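Long-range contacts in methyltransferase (Streptomyces avermitilis, PDB 3GIW), which is of unknown function but probably acts as an S-adenosylmethionine-dependent methyltransferase, having a Rossmann-type fold that binds S-adenosyl-L-homocysteine: residues L164-I169 with L196-G201; E234-L239 with Y270-R275. All coordinates share one frame; numbering follows the deposited sequence.

Interaction 1 of 2, residues L164-I169 with L196-G201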
loop_
_atom_site.group_PDB
_atom_site.type_symbol
_atom_site.label_atom_id
_atom_site.label_comp_id
_atom_site.label_asym_id
_atom_site.label_seq_id
_atom_site.Cartn_x
_atom_site.Cartn_y
_atom_site.Cartn_z
ATOM N N LEU A 164 8.898 -3.454 5.189
ATOM C CA LEU A 164 7.995 -2.358 5.453
ATOM C C LEU A 164 7.277 -2.085 4.135
ATOM O O LEU A 164 7.909 -1.650 3.169
ATOM C CB LEU A 164 8.761 -1.127 5.921
ATOM C CG LEU A 164 7.944 0.119 6.221
ATOM C CD1 LEU A 164 6.952 -0.071 7.364
ATOM C CD2 LEU A 164 8.867 1.314 6.525
ATOM N N THR A 165 5.969 -2.367 4.116
ATOM C CA THR A 165 5.132 -2.129 2.926
ATOM C C THR A 165 4.234 -0.906 3.123
ATOM O O THR A 165 3.441 -0.857 4.083
ATOM C CB THR A 165 4.353 -3.413 2.503
ATOM O OG1 THR A 165 3.554 -3.881 3.568
ATOM C CG2 THR A 165 5.330 -4.549 2.187
ATOM N N VAL A 166 4.370 0.087 2.250
ATOM C CA VAL A 166 3.619 1.358 2.324
ATOM C C VAL A 166 3.008 1.533 0.914
ATOM O O VAL A 166 3.594 2.205 0.067
ATOM C CB VAL A 166 4.508 2.559 2.735
ATOM C CG1 VAL A 166 3.648 3.780 2.954
ATOM C CG2 VAL A 166 5.295 2.223 4.042
ATOM N N ILE A 167 1.873 0.863 0.698
ATOM C CA ILE A 167 1.287 0.670 -0.626
ATOM C C ILE A 167 -0.054 1.399 -0.743
ATOM O O ILE A 167 -0.944 1.275 0.093
ATOM C CB ILE A 167 1.145 -0.836 -0.890
ATOM C CG1 ILE A 167 2.546 -1.484 -0.873
ATOM C CG2 ILE A 167 0.411 -1.056 -2.237
ATOM C CD1 ILE A 167 2.612 -3.001 -1.012
ATOM N N ALA A 168 -0.146 2.249 -1.768
ATOM C CA ALA A 168 -1.393 2.950 -2.083
ATOM C C ALA A 168 -1.868 3.828 -0.917
ATOM O O ALA A 168 -3.066 3.916 -0.619
ATOM C CB ALA A 168 -2.494 1.942 -2.542
ATOM N N ILE A 169 -0.921 4.478 -0.231
ATOM C CA ILE A 169 -1.250 5.343 0.917
ATOM C C ILE A 169 -0.523 6.697 0.936
ATOM O O ILE A 169 -1.083 7.712 1.363
ATOM C CB ILE A 169 -0.988 4.611 2.269
ATOM C CG1 ILE A 169 -1.213 5.577 3.445
ATOM C CG2 ILE A 169 0.410 4.060 2.332
ATOM C CD1 ILE A 169 -1.406 4.893 4.771
ATOM N N LEU A 196 12.069 -1.858 2.068
ATOM C CA LEU A 196 10.981 -0.886 1.893
ATOM C C LEU A 196 10.363 -1.178 0.534
ATOM O O LEU A 196 11.070 -1.237 -0.462
ATOM C CB LEU A 196 11.534 0.533 1.943
ATOM C CG LEU A 196 10.502 1.642 1.655
ATOM C CD1 LEU A 196 9.355 1.695 2.674
ATOM C CD2 LEU A 196 11.208 3.023 1.591
ATOM N N ALA A 197 9.044 -1.336 0.507
ATOM C CA ALA A 197 8.262 -1.530 -0.737
ATOM C C ALA A 197 7.159 -0.470 -0.729
ATOM O O ALA A 197 6.399 -0.377 0.247
ATOM C CB ALA A 197 7.643 -2.922 -0.827
HETATM N N MSE A 198 7.041 0.269 -1.822
HETATM C CA MSE A 198 6.041 1.310 -1.932
HETATM C C MSE A 198 5.404 1.369 -3.309
HETATM O O MSE A 198 6.013 1.108 -4.323
HETATM C CB MSE A 198 6.646 2.699 -1.670
HETATM C CG MSE A 198 7.395 2.836 -0.326
HETATM SE SE MSE A 198 7.962 4.685 -0.035
HETATM C CE MSE A 198 6.215 5.475 0.178
ATOM N N SER A 199 4.154 1.825 -3.338
ATOM C CA SER A 199 3.554 2.363 -4.574
ATOM C C SER A 199 3.214 3.830 -4.308
ATOM O O SER A 199 2.632 4.175 -3.240
ATOM C CB SER A 199 2.378 1.556 -5.080
ATOM O OG SER A 199 1.301 1.575 -4.190
ATOM N N ILE A 200 3.549 4.699 -5.259
ATOM C CA ILE A 200 3.504 6.143 -5.123
ATOM C C ILE A 200 2.732 6.777 -6.298
ATOM O O ILE A 200 3.098 6.594 -7.467
ATOM C CB ILE A 200 4.956 6.702 -5.092
ATOM C CG1 ILE A 200 5.734 6.137 -3.882
ATOM C CG2 ILE A 200 5.008 8.240 -5.023
ATOM C CD1 ILE A 200 7.245 6.372 -3.893
ATOM N N GLY A 201 1.671 7.518 -5.970
ATOM C CA GLY A 201 0.804 8.103 -7.001
ATOM C C GLY A 201 1.530 9.213 -7.775
ATOM O O GLY A 201 2.329 9.998 -7.196
HETATM O O HOH W 1 2.102 4.478 -0.659
#
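L164 and L196 lie side by side on one face of the sheet and point the same way, with CD2 of L164 3.9 Å from CD1 of L196. V166 and M198 (deposited as selenomethionine) repeat this arrangement two residues further on, where CG1 of V166 sits 4.1 Å from CE of M198. The M198 chain is bent at chi3 (67°), a turn that sets its CE near the valine. The other branch of V166, CG2, reaches back to CD1 of L196 and joins the two pairs into one apolar surface; F236 and L239 pack on L196, and F235 on M198. On the opposite face the side chains are shorter and partly polar: CG2 of T165 lies 4.1 Å from CB of A197, while OG1 of T165 turns to the carboxylate of D84. S199 holds OG between the backbone N and the carbonyl carbon (chi1 64°). There OG accepts a bent bond from A168 N at 2.9 Å, lies 3.4 Å from CG2 of I167, and hydrogen-bonds OD1 of N62. Between the strands run A197 N to L164 O and V166 N to A197 O, both 2.9 Å and nearly straight. The next bond, S199 N to V166 O, is weak; at this end a water donates to both V166 O and S199 O and accepts from I169 N, bridging the strands beside the weak bond. The S199 hydroxyl thus ties the loop at A168 to N62, a residue that binds S-adenosyl-L-homocysteine, making S199 a second-shell neighbour of that site. Parallel strands 163-167 and 195-201, linked through helix 179-187, form a beta-alpha-beta unit at the centre of the Rossmann-like sheet of class I methyltransferases, with the cofactor site beyond their C-terminal ends.

Interaction 2 of 2, residues E234-L239 with Y270-R275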
loop_
_atom_site.group_PDB
_atom_site.type_symbol
_atom_site.label_atom_id
_atom_site.label_comp_id
_atom_site.label_asym_id
_atom_site.label_seq_id
_atom_site.Cartn_x
_atom_site.Cartn_y
_atom_site.Cartn_z
ATOM N N GLU A 234 13.270 10.239 -3.543
ATOM C CA GLU A 234 13.644 10.706 -2.201
ATOM C C GLU A 234 13.375 9.648 -1.120
ATOM O O GLU A 234 14.129 9.527 -0.132
ATOM C CB GLU A 234 12.921 12.000 -1.812
ATOM C CG GLU A 234 13.645 12.726 -0.677
ATOM C CD GLU A 234 12.997 14.027 -0.253
ATOM O OE1 GLU A 234 12.014 14.455 -0.901
ATOM O OE2 GLU A 234 13.550 14.651 0.722
ATOM N N PHE A 235 12.287 8.906 -1.246
ATOM C CA PHE A 235 11.996 7.833 -0.284
ATOM C C PHE A 235 13.076 6.737 -0.224
ATOM O O PHE A 235 13.179 6.054 0.786
ATOM C CB PHE A 235 10.635 7.159 -0.587
ATOM C CG PHE A 235 9.433 8.050 -0.389
ATOM C CD1 PHE A 235 8.825 8.152 0.840
ATOM C CD2 PHE A 235 8.930 8.777 -1.438
ATOM C CE1 PHE A 235 7.723 8.983 1.025
ATOM C CE2 PHE A 235 7.830 9.622 -1.259
ATOM C CZ PHE A 235 7.229 9.719 -0.046
ATOM N N PHE A 236 13.836 6.546 -1.300
ATOM C CA PHE A 236 14.725 5.396 -1.407
ATOM C C PHE A 236 16.216 5.778 -1.308
ATOM O O PHE A 236 17.105 4.929 -1.482
ATOM C CB PHE A 236 14.399 4.648 -2.703
ATOM C CG PHE A 236 13.055 4.024 -2.689
ATOM C CD1 PHE A 236 12.867 2.800 -2.110
ATOM C CD2 PHE A 236 11.950 4.670 -3.252
ATOM C CE1 PHE A 236 11.622 2.196 -2.095
ATOM C CE2 PHE A 236 10.705 4.059 -3.220
ATOM C CZ PHE A 236 10.544 2.819 -2.633
ATOM N N GLU A 237 16.500 7.045 -1.037
ATOM C CA GLU A 237 17.896 7.500 -0.853
ATOM C C GLU A 237 18.596 6.739 0.261
ATOM O O GLU A 237 18.050 6.563 1.330
ATOM C CB GLU A 237 17.948 9.002 -0.582
ATOM C CG GLU A 237 17.635 9.839 -1.807
ATOM C CD GLU A 237 18.730 9.815 -2.888
ATOM O OE1 GLU A 237 19.916 9.601 -2.541
ATOM O OE2 GLU A 237 18.409 10.048 -4.088
ATOM N N GLY A 238 19.809 6.261 -0.008
ATOM C CA GLY A 238 20.522 5.456 0.979
ATOM C C GLY A 238 20.141 3.987 1.015
ATOM O O GLY A 238 20.740 3.226 1.761
ATOM N N LEU A 239 19.107 3.596 0.268
ATOM C CA LEU A 239 18.675 2.199 0.122
ATOM C C LEU A 239 19.103 1.619 -1.218
ATOM O O LEU A 239 19.435 2.360 -2.157
ATOM C CB LEU A 239 17.139 2.091 0.269
ATOM C CG LEU A 239 16.539 2.729 1.513
ATOM C CD1 LEU A 239 15.007 2.563 1.596
ATOM C CD2 LEU A 239 17.190 2.163 2.764
ATOM N N TYR A 270 3.841 4.650 -9.455
ATOM C CA TYR A 270 5.183 4.072 -9.440
ATOM C C TYR A 270 5.245 2.980 -8.387
ATOM O O TYR A 270 4.609 3.093 -7.331
ATOM C CB TYR A 270 6.235 5.123 -9.097
ATOM C CG TYR A 270 6.486 6.144 -10.169
ATOM C CD1 TYR A 270 6.985 5.787 -11.411
ATOM C CD2 TYR A 270 6.273 7.496 -9.924
ATOM C CE1 TYR A 270 7.248 6.730 -12.377
ATOM C CE2 TYR A 270 6.530 8.459 -10.911
ATOM C CZ TYR A 270 7.005 8.062 -12.134
ATOM O OH TYR A 270 7.291 8.964 -13.159
ATOM N N GLY A 271 6.024 1.949 -8.641
ATOM C CA GLY A 271 6.348 0.929 -7.648
ATOM C C GLY A 271 7.836 0.704 -7.540
ATOM O O GLY A 271 8.577 0.896 -8.494
ATOM N N ALA A 272 8.267 0.357 -6.318
ATOM C CA ALA A 272 9.666 0.100 -6.052
ATOM C C ALA A 272 9.856 -0.693 -4.776
ATOM O O ALA A 272 9.038 -0.609 -3.845
ATOM C CB ALA A 272 10.451 1.445 -5.940
ATOM N N VAL A 273 10.949 -1.463 -4.756
ATOM C CA VAL A 273 11.349 -2.263 -3.598
ATOM C C VAL A 273 12.850 -2.045 -3.432
ATOM O O VAL A 273 13.600 -2.054 -4.430
ATOM C CB VAL A 273 11.079 -3.749 -3.855
ATOM C CG1 VAL A 273 11.569 -4.635 -2.672
ATOM C CG2 VAL A 273 9.589 -3.976 -4.124
ATOM N N ALA A 274 13.306 -1.857 -2.189
ATOM C CA ALA A 274 14.716 -1.589 -1.926
ATOM C C ALA A 274 15.153 -2.185 -0.579
ATOM O O ALA A 274 14.389 -2.219 0.361
ATOM C CB ALA A 274 15.002 -0.120 -1.921
ATOM N N ARG A 275 16.420 -2.610 -0.529
ATOM C CA ARG A 275 17.044 -3.216 0.664
ATOM C C ARG A 275 17.757 -2.168 1.506
ATOM O O ARG A 275 18.435 -1.271 0.969
ATOM C CB ARG A 275 18.071 -4.265 0.233
ATOM C CG ARG A 275 18.727 -5.042 1.380
ATOM C CD ARG A 275 19.510 -6.252 0.850
ATOM N NE ARG A 275 20.086 -7.047 1.929
ATOM C CZ ARG A 275 21.183 -6.728 2.611
ATOM N NH1 ARG A 275 21.850 -5.602 2.357
ATOM N NH2 ARG A 275 21.598 -7.542 3.579
#
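The phenyl ring of F236 rests on two alanine methyls of strand 269-275, its CZ 3.6 Å from CB of A272 and its CD1 3.6 Å from CB of A274. CE1 lies between them, 4.1 Å from either methyl, and both approach the ring obliquely. With CG anti to its own carbonyl carbon (chi1 -67°), the ring leaves the loop toward the sheet, where L196 and I246 also touch it. L239 adds a second apolar contact: its CB is 3.8 Å from CB of A274, so that this methyl is shared between the leucine and the phenyl ring. Replacing F236 by an alanine would probably open a gap over the methyls of A272 and A274, with L196 and I246 also losing the ring that touches them.

Beyond the methyls, CA of L239 lies 3.6 Å from the carbonyl O of R275, a van der Waals approach. Hydrogen bonds shape the loop from within and from helix 179-187. A type I turn from E234 to E237 runs into a type II turn from F236 to L239, closed by L239 N to F236 O at 3.0 Å, with G238 at a positive phi (82°) that suits glycine. NH1 of R184, on helix 179-187, hydrogen-bonds the carbonyl oxygens of both F235 and E237.

The segment connects helix 229-234 to edge strand 240-248 and packs on strand 269-275, the antiparallel strand inserted between 195-201 and 240-248 in the 3-2-1-4-5-7-6 order of class I methyltransferases.

Both contacts reach one sheet, interaction 1 at its centre and interaction 2 toward the edge, their centres about 10 Å apart. Strands 195-201 and 269-275 run side by side and join them through backbone pairs, I200 N with Y270 O and L196 O with A274 N, both probable hydrogen bonds. The chemistry differs with place. Interaction 1 is a parallel strand pair, bonded through its main chain, with a serine hydroxyl near the cofactor site. Interaction 2 is loop against strand, largely buried and apolar, its leucine and arginine partly exposed. The loop's F235 also packs on M198, so residues 234-239 border both contacts.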